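PDB 2Q01: uronate isomerase from Caulobacter crescentus, which catalyses the isomerisation of D-glucuronate to D-fructuronate and of D-galacturonate to D-tagaturonate. Local coordinates for residues Glu172-Leu178 with Arg238-Phe242; Pro310-His316 with Ala330-Thr336; Glu364-Ser368 with Arg398-Val403. The contacts are given in a common frame with arbitrary orientation. Where two conformers were deposited one is given. Residue numbers count along the deposited sequence, not the author numbering.

Contact 1 of 3, residues Glu172-Leu178 with Arg238-Phe242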
loop_
_atom_site.group_PDB
_atom_site.type_symbol
_atom_site.label_atom_id
_atom_site.label_comp_id
_atom_site.label_asym_id
_atom_site.label_seq_id
_atom_site.Cartn_x
_atom_site.Cartn_y
_atom_site.Cartn_z
ATOM N N GLU B 172 -13.057 19.657 -22.845
ATOM C CA GLU B 172 -12.438 20.577 -23.814
ATOM C C GLU B 172 -11.558 21.609 -23.120
ATOM O O GLU B 172 -11.780 21.942 -21.957
ATOM C CB GLU B 172 -13.481 21.326 -24.664
ATOM C CG GLU B 172 -14.861 20.672 -24.828
ATOM C CD GLU B 172 -14.879 19.456 -25.734
ATOM O OE1 GLU B 172 -15.244 18.374 -25.239
ATOM O OE2 GLU B 172 -14.551 19.576 -26.936
ATOM N N GLY B 173 -10.558 22.110 -23.839
ATOM C CA GLY B 173 -9.739 23.219 -23.365
ATOM C C GLY B 173 -10.326 24.562 -23.762
ATOM O O GLY B 173 -11.232 24.617 -24.592
ATOM N N PRO B 174 -9.800 25.661 -23.190
ATOM C CA PRO B 174 -10.256 27.035 -23.457
ATOM C C PRO B 174 -9.933 27.508 -24.873
ATOM O O PRO B 174 -10.534 28.470 -25.357
ATOM C CB PRO B 174 -9.466 27.880 -22.450
ATOM C CG PRO B 174 -8.795 26.932 -21.542
ATOM C CD PRO B 174 -8.679 25.633 -22.239
ATOM N N HIS B 175 -8.985 26.828 -25.513
ATOM C CA HIS B 175 -8.554 27.133 -26.869
ATOM C C HIS B 175 -9.402 26.486 -27.968
ATOM O O HIS B 175 -9.335 26.914 -29.120
ATOM C CB HIS B 175 -7.077 26.759 -27.052
ATOM C CG HIS B 175 -6.775 25.312 -26.806
ATOM N ND1 HIS B 175 -6.604 24.790 -25.541
ATOM C CD2 HIS B 175 -6.594 24.282 -27.665
ATOM C CE1 HIS B 175 -6.349 23.497 -25.631
ATOM N NE2 HIS B 175 -6.336 23.164 -26.909
ATOM N N GLU B 176 -10.192 25.467 -27.627
ATOM C CA GLU B 176 -11.096 24.840 -28.613
ATOM C C GLU B 176 -12.537 25.356 -28.551
ATOM O O GLU B 176 -12.956 25.916 -27.532
ATOM C CB GLU B 176 -11.044 23.307 -28.554
ATOM C CG GLU B 176 -10.472 22.726 -27.270
ATOM C CD GLU B 176 -10.121 21.254 -27.399
ATOM O OE1 GLU B 176 -10.085 20.740 -28.537
ATOM O OE2 GLU B 176 -9.878 20.609 -26.357
ATOM N N SER B 177 -13.275 25.168 -29.650
ATOM C CA SER B 177 -14.646 25.672 -29.758
ATOM C C SER B 177 -15.671 24.728 -29.139
ATOM O O SER B 177 -15.467 23.511 -29.081
ATOM C CB SER B 177 -15.014 25.970 -31.217
ATOM O OG SER B 177 -15.247 24.782 -31.951
ATOM N N LEU B 178 -16.774 25.309 -28.675
ATOM C CA LEU B 178 -17.889 24.549 -28.122
ATOM C C LEU B 178 -19.003 24.422 -29.171
ATOM O O LEU B 178 -20.203 24.439 -28.864
ATOM C CB LEU B 178 -18.376 25.199 -26.827
ATOM C CG LEU B 178 -17.322 25.269 -25.720
ATOM C CD1 LEU B 178 -17.845 26.070 -24.554
ATOM C CD2 LEU B 178 -16.903 23.871 -25.276
ATOM N N ARG B 238 -13.748 32.374 -20.944
ATOM C CA ARG B 238 -13.862 31.020 -21.480
ATOM C C ARG B 238 -14.611 30.095 -20.534
ATOM O O ARG B 238 -15.408 29.280 -20.977
ATOM C CB ARG B 238 -12.491 30.440 -21.853
ATOM C CG ARG B 238 -11.888 31.052 -23.117
ATOM C CD ARG B 238 -12.870 31.046 -24.262
ATOM N NE ARG B 238 -12.990 29.731 -24.877
ATOM C CZ ARG B 238 -14.022 29.342 -25.618
ATOM N NH1 ARG B 238 -14.034 28.126 -26.147
ATOM N NH2 ARG B 238 -15.042 30.163 -25.826
ATOM N N ARG B 239 -14.373 30.247 -19.235
ATOM C CA ARG B 239 -15.118 29.507 -18.227
ATOM C C ARG B 239 -16.610 29.804 -18.293
ATOM O O ARG B 239 -17.423 28.885 -18.189
ATOM C CB ARG B 239 -14.577 29.798 -16.831
ATOM C CG ARG B 239 -13.373 28.954 -16.474
ATOM C CD ARG B 239 -12.605 29.549 -15.311
ATOM N NE ARG B 239 -13.317 29.390 -14.049
ATOM C CZ ARG B 239 -13.018 28.472 -13.132
ATOM N NH1 ARG B 239 -12.019 27.624 -13.327
ATOM N NH2 ARG B 239 -13.721 28.406 -12.014
ATOM N N GLN B 240 -16.952 31.079 -18.482
ATOM C CA GLN B 240 -18.338 31.514 -18.654
ATOM C C GLN B 240 -18.998 30.851 -19.860
ATOM O O GLN B 240 -20.141 30.406 -19.771
ATOM C CB GLN B 240 -18.420 33.043 -18.777
ATOM C CG GLN B 240 -19.829 33.613 -18.634
ATOM C CD GLN B 240 -20.563 33.074 -17.412
ATOM O OE1 GLN B 240 -20.104 33.223 -16.273
ATOM N NE2 GLN B 240 -21.708 32.439 -17.647
ATOM N N ALA B 241 -18.263 30.784 -20.970
ATOM C CA ALA B 241 -18.710 30.108 -22.188
ATOM C C ALA B 241 -18.966 28.615 -21.979
ATOM O O ALA B 241 -19.852 28.045 -22.610
ATOM C CB ALA B 241 -17.698 30.313 -23.305
ATOM N N PHE B 242 -18.184 27.994 -21.098
ATOM C CA PHE B 242 -18.343 26.580 -20.763
ATOM C C PHE B 242 -19.578 26.357 -19.894
ATOM O O PHE B 242 -20.329 25.410 -20.117
ATOM C CB PHE B 242 -17.090 26.046 -20.065
ATOM C CG PHE B 242 -16.000 25.597 -21.006
ATOM C CD1 PHE B 242 -15.337 26.503 -21.828
ATOM C CD2 PHE B 242 -15.609 24.262 -21.044
ATOM C CE1 PHE B 242 -14.319 26.092 -22.684
ATOM C CE2 PHE B 242 -14.593 23.837 -21.897
ATOM C CZ PHE B 242 -13.951 24.753 -22.720
#

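Contact 2 of 3, residues Pro310-His316 with Ala330-Thr336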
loop_
_atom_site.group_PDB
_atom_site.type_symbol
_atom_site.label_atom_id
_atom_site.label_comp_id
_atom_site.label_asym_id
_atom_site.label_seq_id
_atom_site.Cartn_x
_atom_site.Cartn_y
_atom_site.Cartn_z
ATOM N N PRO B 310 -3.841 14.561 -10.478
ATOM C CA PRO B 310 -2.397 14.666 -10.613
ATOM C C PRO B 310 -1.646 13.328 -10.679
ATOM O O PRO B 310 -2.210 12.271 -10.376
ATOM C CB PRO B 310 -2.003 15.408 -9.337
ATOM C CG PRO B 310 -3.034 14.959 -8.316
ATOM C CD PRO B 310 -4.231 14.421 -9.063
ATOM N N GLY B 311 -0.379 13.395 -11.087
ATOM C CA GLY B 311 0.571 12.317 -10.837
ATOM C C GLY B 311 0.841 11.369 -11.981
ATOM O O GLY B 311 1.290 10.241 -11.760
ATOM N N SER B 312 0.578 11.819 -13.202
ATOM C CA SER B 312 0.861 11.008 -14.374
ATOM C C SER B 312 2.142 11.461 -15.079
ATOM O O SER B 312 2.279 12.627 -15.449
ATOM C CB SER B 312 -0.328 11.036 -15.332
ATOM O OG SER B 312 -0.110 10.169 -16.426
ATOM N N HIS B 313 3.081 10.528 -15.230
ATOM C CA HIS B 313 4.267 10.714 -16.058
ATOM C C HIS B 313 3.855 10.467 -17.496
ATOM O O HIS B 313 3.914 9.334 -17.976
ATOM C CB HIS B 313 5.343 9.706 -15.670
ATOM C CG HIS B 313 6.704 10.028 -16.198
ATOM N ND1 HIS B 313 7.000 10.040 -17.543
ATOM C CD2 HIS B 313 7.859 10.323 -15.556
ATOM C CE1 HIS B 313 8.271 10.352 -17.709
ATOM N NE2 HIS B 313 8.817 10.523 -16.519
ATOM N N ARG B 314 3.441 11.525 -18.180
ATOM C CA ARG B 314 2.931 11.395 -19.536
ATOM C C ARG B 314 4.054 11.197 -20.534
ATOM O O ARG B 314 5.157 11.713 -20.342
ATOM C CB ARG B 314 2.053 12.595 -19.909
ATOM C CG ARG B 314 0.853 12.745 -18.984
ATOM C CD ARG B 314 -0.197 13.702 -19.510
ATOM N NE ARG B 314 -1.214 13.979 -18.493
ATOM C CZ ARG B 314 -2.296 13.232 -18.273
ATOM N NH1 ARG B 314 -2.530 12.147 -19.003
ATOM N NH2 ARG B 314 -3.152 13.575 -17.317
ATOM N N ASN B 315 3.759 10.413 -21.574
ATOM C CA ASN B 315 4.648 10.177 -22.709
ATOM C C ASN B 315 5.988 9.583 -22.299
ATOM O O ASN B 315 7.047 10.051 -22.720
ATOM C CB ASN B 315 4.817 11.458 -23.545
ATOM C CG ASN B 315 3.489 12.094 -23.913
ATOM O OD1 ASN B 315 2.572 11.418 -24.386
ATOM N ND2 ASN B 315 3.373 13.395 -23.688
ATOM N N HIS B 316 5.914 8.544 -21.471
ATOM C CA HIS B 316 7.083 7.862 -20.916
ATOM C C HIS B 316 7.926 7.185 -21.999
ATOM O O HIS B 316 9.153 7.164 -21.911
ATOM C CB HIS B 316 6.619 6.844 -19.877
ATOM C CG HIS B 316 7.718 6.277 -19.045
ATOM N ND1 HIS B 316 8.397 5.128 -19.391
ATOM C CD2 HIS B 316 8.254 6.694 -17.876
ATOM C CE1 HIS B 316 9.305 4.861 -18.468
ATOM N NE2 HIS B 316 9.238 5.796 -17.538
ATOM N N ALA B 330 1.290 5.098 -22.913
ATOM C CA ALA B 330 2.596 5.128 -22.269
ATOM C C ALA B 330 2.664 6.178 -21.168
ATOM O O ALA B 330 3.718 6.747 -20.928
ATOM C CB ALA B 330 3.686 5.345 -23.295
ATOM N N ASP B 331 1.536 6.428 -20.500
ATOM C CA ASP B 331 1.488 7.351 -19.361
ATOM C C ASP B 331 1.452 6.553 -18.059
ATOM O O ASP B 331 0.464 5.885 -17.755
ATOM C CB ASP B 331 0.285 8.301 -19.455
ATOM C CG ASP B 331 0.163 8.984 -20.823
ATOM O OD1 ASP B 331 1.180 9.141 -21.533
ATOM O OD2 ASP B 331 -0.964 9.370 -21.189
ATOM N N ILE B 332 2.548 6.631 -17.307
ATOM C CA ILE B 332 2.777 5.799 -16.130
ATOM C C ILE B 332 2.561 6.639 -14.867
ATOM O O ILE B 332 2.995 7.782 -14.818
ATOM C CB ILE B 332 4.232 5.203 -16.147
ATOM C CG1 ILE B 332 4.620 4.663 -17.535
ATOM C CG2 ILE B 332 4.420 4.128 -15.082
ATOM C CD1 ILE B 332 3.778 3.473 -18.065
ATOM N N PRO B 333 1.848 6.098 -13.858
ATOM C CA PRO B 333 1.675 6.807 -12.586
ATOM C C PRO B 333 2.972 7.093 -11.841
ATOM O O PRO B 333 3.944 6.346 -11.963
ATOM C CB PRO B 333 0.832 5.838 -11.757
ATOM C CG PRO B 333 0.137 5.002 -12.743
ATOM C CD PRO B 333 1.109 4.823 -13.860
ATOM N N MET B 334 2.960 8.178 -11.077
ATOM C CA MET B 334 4.086 8.580 -10.239
ATOM C C MET B 334 3.657 8.587 -8.784
ATOM O O MET B 334 2.464 8.716 -8.489
ATOM C CB MET B 334 4.543 9.993 -10.596
ATOM C CG MET B 334 5.140 10.153 -11.968
ATOM S SD MET B 334 5.798 11.809 -12.213
ATOM C CE MET B 334 4.305 12.766 -12.422
ATOM N N ARG B 335 4.634 8.463 -7.889
ATOM C CA ARG B 335 4.436 8.656 -6.463
ATOM C C ARG B 335 3.981 10.106 -6.264
ATOM O O ARG B 335 4.632 11.032 -6.745
ATOM C CB ARG B 335 5.753 8.361 -5.741
ATOM C CG ARG B 335 5.852 8.806 -4.290
ATOM C CD ARG B 335 7.135 8.273 -3.661
ATOM N NE ARG B 335 8.286 8.429 -4.553
ATOM C CZ ARG B 335 9.409 7.717 -4.482
ATOM N NH1 ARG B 335 9.561 6.778 -3.554
ATOM N NH2 ARG B 335 10.385 7.947 -5.348
ATOM N N THR B 336 2.843 10.287 -5.593
ATOM C CA THR B 336 2.196 11.598 -5.475
ATOM C C THR B 336 2.027 12.049 -4.016
ATOM O O THR B 336 1.803 11.230 -3.127
ATOM C CB THR B 336 0.840 11.603 -6.220
ATOM O OG1 THR B 336 1.009 10.988 -7.504
ATOM C CG2 THR B 336 0.309 13.019 -6.428
HETATM O O HOH W 1 -1.515 10.580 -8.340
HETATM O O HOH W 2 -0.165 11.366 -23.138
#

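Contact 3 of 3, residues Glu364-Ser368 with Arg398-Val403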
loop_
_atom_site.group_PDB
_atom_site.type_symbol
_atom_site.label_atom_id
_atom_site.label_comp_id
_atom_site.label_asym_id
_atom_site.label_seq_id
_atom_site.Cartn_x
_atom_site.Cartn_y
_atom_site.Cartn_z
ATOM N N GLU B 364 -2.392 4.795 -4.988
ATOM C CA GLU B 364 -3.307 4.164 -4.016
ATOM C C GLU B 364 -2.862 4.257 -2.562
ATOM O O GLU B 364 -3.679 4.122 -1.643
ATOM C CB GLU B 364 -3.504 2.683 -4.340
ATOM C CG GLU B 364 -4.356 2.401 -5.553
ATOM C CD GLU B 364 -4.640 0.918 -5.716
ATOM O OE1 GLU B 364 -5.817 0.520 -5.577
ATOM O OE2 GLU B 364 -3.686 0.148 -5.967
ATOM N N THR B 365 -1.568 4.484 -2.362
ATOM C CA THR B 365 -0.977 4.570 -1.028
ATOM C C THR B 365 -1.381 5.840 -0.267
ATOM O O THR B 365 -1.241 5.908 0.956
ATOM C CB THR B 365 0.548 4.435 -1.106
ATOM O OG1 THR B 365 1.101 5.557 -1.801
ATOM C CG2 THR B 365 0.911 3.161 -1.861
ATOM N N THR B 366 -1.900 6.822 -1.001
ATOM C CA THR B 366 -2.334 8.093 -0.431
ATOM C C THR B 366 -3.779 8.069 0.066
ATOM O O THR B 366 -4.231 9.049 0.666
ATOM C CB THR B 366 -2.194 9.257 -1.443
ATOM O OG1 THR B 366 -3.028 9.010 -2.580
ATOM C CG2 THR B 366 -0.756 9.422 -1.898
ATOM N N TYR B 367 -4.497 6.969 -0.183
ATOM C CA TYR B 367 -5.907 6.841 0.219
ATOM C C TYR B 367 -6.086 6.974 1.722
ATOM O O TYR B 367 -6.738 7.897 2.202
ATOM C CB TYR B 367 -6.511 5.501 -0.226
ATOM C CG TYR B 367 -6.846 5.397 -1.688
ATOM C CD1 TYR B 367 -7.208 6.521 -2.432
ATOM C CD2 TYR B 367 -6.831 4.157 -2.330
ATOM C CE1 TYR B 367 -7.526 6.416 -3.785
ATOM C CE2 TYR B 367 -7.142 4.041 -3.675
ATOM C CZ TYR B 367 -7.487 5.170 -4.403
ATOM O OH TYR B 367 -7.794 5.055 -5.745
ATOM N N SER B 368 -5.493 6.045 2.454
ATOM C CA SER B 368 -5.647 6.007 3.892
ATOM C C SER B 368 -4.720 7.018 4.534
ATOM O O SER B 368 -5.022 7.544 5.604
ATOM C CB SER B 368 -5.343 4.608 4.418
ATOM O OG SER B 368 -4.021 4.231 4.074
ATOM N N ARG B 398 -10.444 -1.578 -3.094
ATOM C CA ARG B 398 -9.355 -1.030 -2.276
ATOM C C ARG B 398 -9.628 0.418 -1.873
ATOM O O ARG B 398 -9.406 0.791 -0.722
ATOM C CB ARG B 398 -8.012 -1.148 -2.988
ATOM C CG ARG B 398 -7.371 -2.520 -2.863
ATOM C CD ARG B 398 -5.903 -2.487 -3.226
ATOM N NE ARG B 398 -5.678 -2.159 -4.634
ATOM C CZ ARG B 398 -5.584 -3.055 -5.613
ATOM N NH1 ARG B 398 -5.370 -2.653 -6.863
ATOM N NH2 ARG B 398 -5.708 -4.352 -5.351
ATOM N N PHE B 399 -10.127 1.212 -2.819
ATOM C CA PHE B 399 -10.603 2.551 -2.537
ATOM C C PHE B 399 -11.609 2.529 -1.384
ATOM O O PHE B 399 -11.367 3.160 -0.362
ATOM C CB PHE B 399 -11.197 3.191 -3.796
ATOM C CG PHE B 399 -11.766 4.568 -3.571
ATOM C CD1 PHE B 399 -13.139 4.759 -3.444
ATOM C CD2 PHE B 399 -10.932 5.673 -3.484
ATOM C CE1 PHE B 399 -13.668 6.030 -3.231
ATOM C CE2 PHE B 399 -11.455 6.951 -3.274
ATOM C CZ PHE B 399 -12.820 7.127 -3.145
ATOM N N ARG B 400 -12.699 1.773 -1.533
ATOM C CA ARG B 400 -13.735 1.657 -0.490
ATOM C C ARG B 400 -13.209 1.143 0.853
ATOM O O ARG B 400 -13.627 1.624 1.903
ATOM C CB ARG B 400 -14.913 0.781 -0.951
ATOM C CG ARG B 400 -15.818 1.399 -2.024
ATOM C CD ARG B 400 -16.530 2.675 -1.552
ATOM N NE ARG B 400 -17.240 3.327 -2.657
ATOM C CZ ARG B 400 -17.590 4.614 -2.693
ATOM N NH1 ARG B 400 -18.228 5.091 -3.756
ATOM N NH2 ARG B 400 -17.306 5.429 -1.680
ATOM N N GLU B 401 -12.291 0.180 0.811
ATOM C CA GLU B 401 -11.658 -0.359 2.020
ATOM C C GLU B 401 -10.707 0.616 2.724
ATOM O O GLU B 401 -10.515 0.529 3.936
ATOM C CB GLU B 401 -10.905 -1.647 1.700
ATOM C CG GLU B 401 -11.793 -2.863 1.472
ATOM C CD GLU B 401 -11.012 -4.089 1.016
ATOM O OE1 GLU B 401 -9.769 -4.004 0.884
ATOM O OE2 GLU B 401 -11.646 -5.141 0.789
ATOM N N GLN B 402 -10.113 1.538 1.972
ATOM C CA GLN B 402 -9.071 2.418 2.522
ATOM C C GLN B 402 -9.520 3.851 2.837
ATOM O O GLN B 402 -8.887 4.537 3.633
ATOM C CB GLN B 402 -7.831 2.407 1.623
ATOM C CG GLN B 402 -6.956 1.173 1.855
ATOM C CD GLN B 402 -5.995 0.870 0.725
ATOM O OE1 GLN B 402 -5.539 -0.265 0.588
ATOM N NE2 GLN B 402 -5.683 1.872 -0.091
ATOM N N VAL B 403 -10.630 4.265 2.242
ATOM C CA VAL B 403 -11.095 5.644 2.283
ATOM C C VAL B 403 -12.288 5.862 3.231
ATOM O O VAL B 403 -12.396 6.916 3.868
ATOM C CB VAL B 403 -11.399 6.115 0.827
ATOM C CG1 VAL B 403 -12.588 7.064 0.733
ATOM C CG2 VAL B 403 -10.155 6.694 0.200
#

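Contact 1 of 3, residues Glu172-Leu178 with Arg238-Phe242
Start with the guanidinium of Arg238, which works along its edge on the backbone of the loop Glu172-Leu178. Its NE donates to Pro174 O at 2.8 Å, and its NH1 reaches Glu176 O at the same 2.8 Å, although the bent angle makes this second bond weak. One side chain thus serves two carbonyls of the type I turn Gly173-Glu176. The turn also looks after itself: Gly173 N donates almost linearly to Glu176 OE2 at 3.0 Å, while the turn bond from Glu176 N to Gly173 O is a weak 3.3 Å. Gly173 O additionally meets the ring edge of Phe242, 3.3 Å from CZ. Over a face of that ring lies Leu178 CD1, 4.0 Å from the centroid in a CH-pi contact, and this methyl also comes within 3.4 Å of Ala241 O. Glu172 directs OE1 to Thr170, outside the contact. Pro174 O has a second donor, Thr220 on helix 210-221, and Phe217 of that helix packs on Pro174 and Arg238. The contact therefore joins the loop that follows strand 165-169, and ends at Leu178, the N-cap of helix 179-186, to helix 228-244; Tyr197, soon after strand 192-194, meets Phe242 edge-to-face.

Contact 2 of 3, residues Pro310-His316 with Ala330-Thr336
A short antiparallel beta ribbon links these segments, emerging from the loop after strand 305-308 of the TIM-barrel fold. His313 and Ile332 form its hydrogen-bonded pair, with His313 N to Ile332 O at 2.8 Å and Ile332 N to His313 O at 3.1 Å; Ser312 and Pro333 are the non-hydrogen-bonded pair beside it. Three residues bury most surface: Met334, Asp331 and Gly311.

Met334 extends the pairing, its N donating to Gly311 O at 2.7 Å. Its side chain then folds back over the partner strand, CG lying 3.7 Å from His313 CB and CE 3.6 Å from Ser312 O, with SD oblique to the imidazole. Gly311 has backbone angles (100°/22°) that would jam a CB against the preceding carbonyl, and such an atom would also clash with Thr336 OG1; the close approach needs a residue without a side chain.

At the other end Asp331 turns its carboxylate toward the bend after His313. OD1 accepts Asn315 N in an almost straight 2.9 Å bond, and OD2 makes a long 3.9 Å salt bridge to Arg314 NH1. His316 N adds a hydrogen bond to Ala330 O at 2.9 Å, and the His316 imidazole, with Ile332 CG1 over its face, continues into the second subunit, where it hydrogen-bonds Tyr378 and Val339. Back at the Gly311 end, water 1 donates to Pro310 O and Thr336 OG1, 2.7 Å from each, while Thr336 OG1 donates to Met334 O at 2.9 Å.

Contact 3 of 3, residues Glu364-Ser368 with Arg398-Val403
Tyr367 fills the space between the two helices. With chi1 in the m well its ring points at helix 393-407 and presents a face to Phe399, whose t rotamer brings its own edge over: the pair is T-shaped, centroids 5.2 Å apart and planes at 79°, and Tyr367 CE1 and Phe399 CD2 come within 3.5 Å. Gln402, also m at chi1, brings NE2 to the edge of the tyrosine ring, 3.4 Å from CD2, while Val403 CG2 rests 3.9 Å from Tyr367 CB. These are successive helices of the TIM barrel: 366-375 follows strand 357-359, strand 381-383 comes next, and helix 393-407 follows it. Three residues before Tyr367, Glu364 (m, then t) stretches out to Arg398, whose m, t, m side chain turns its guanidinium edge to meet it. Arg398 NE donates to Glu364 OE1 at 2.8 Å as the heart of a salt bridge; NH1 to OE2, at 3.4 Å, is weak. Glu364 OE2 also bonds Ser368 of the second subunit, and Arg398 NH2 bonds Glu401 O there. Ser368, in the p rotamer, directs its hydroxyl to Glu364 of the third subunit, while its CA sits 3.6 Å from Gln402 O.

How the contacts relate
The three contacts follow in series along the chain. Contact 1 stands apart: its centre is 26 Å from that of contact 2 and 34 Å from that of contact 3, across the middle of the chain. Contacts 2 and 3 touch, Thr336 O lying 3.4 Å from Thr366 CG2, and both reach the second subunit. Segments 172-178 and 310-316 follow barrel strands 165-169 and 305-308 at their C-terminal ends, where active sites of this superfamily usually lie. The side chains of Ile332 and Val403 each lie about 11 Å from a bound potassium ion, not necessarily the same one. A potassium site includes Ala375, the last residue of helix 366-375, and Tyr378, which in the second subunit bonds His316 of contact 2.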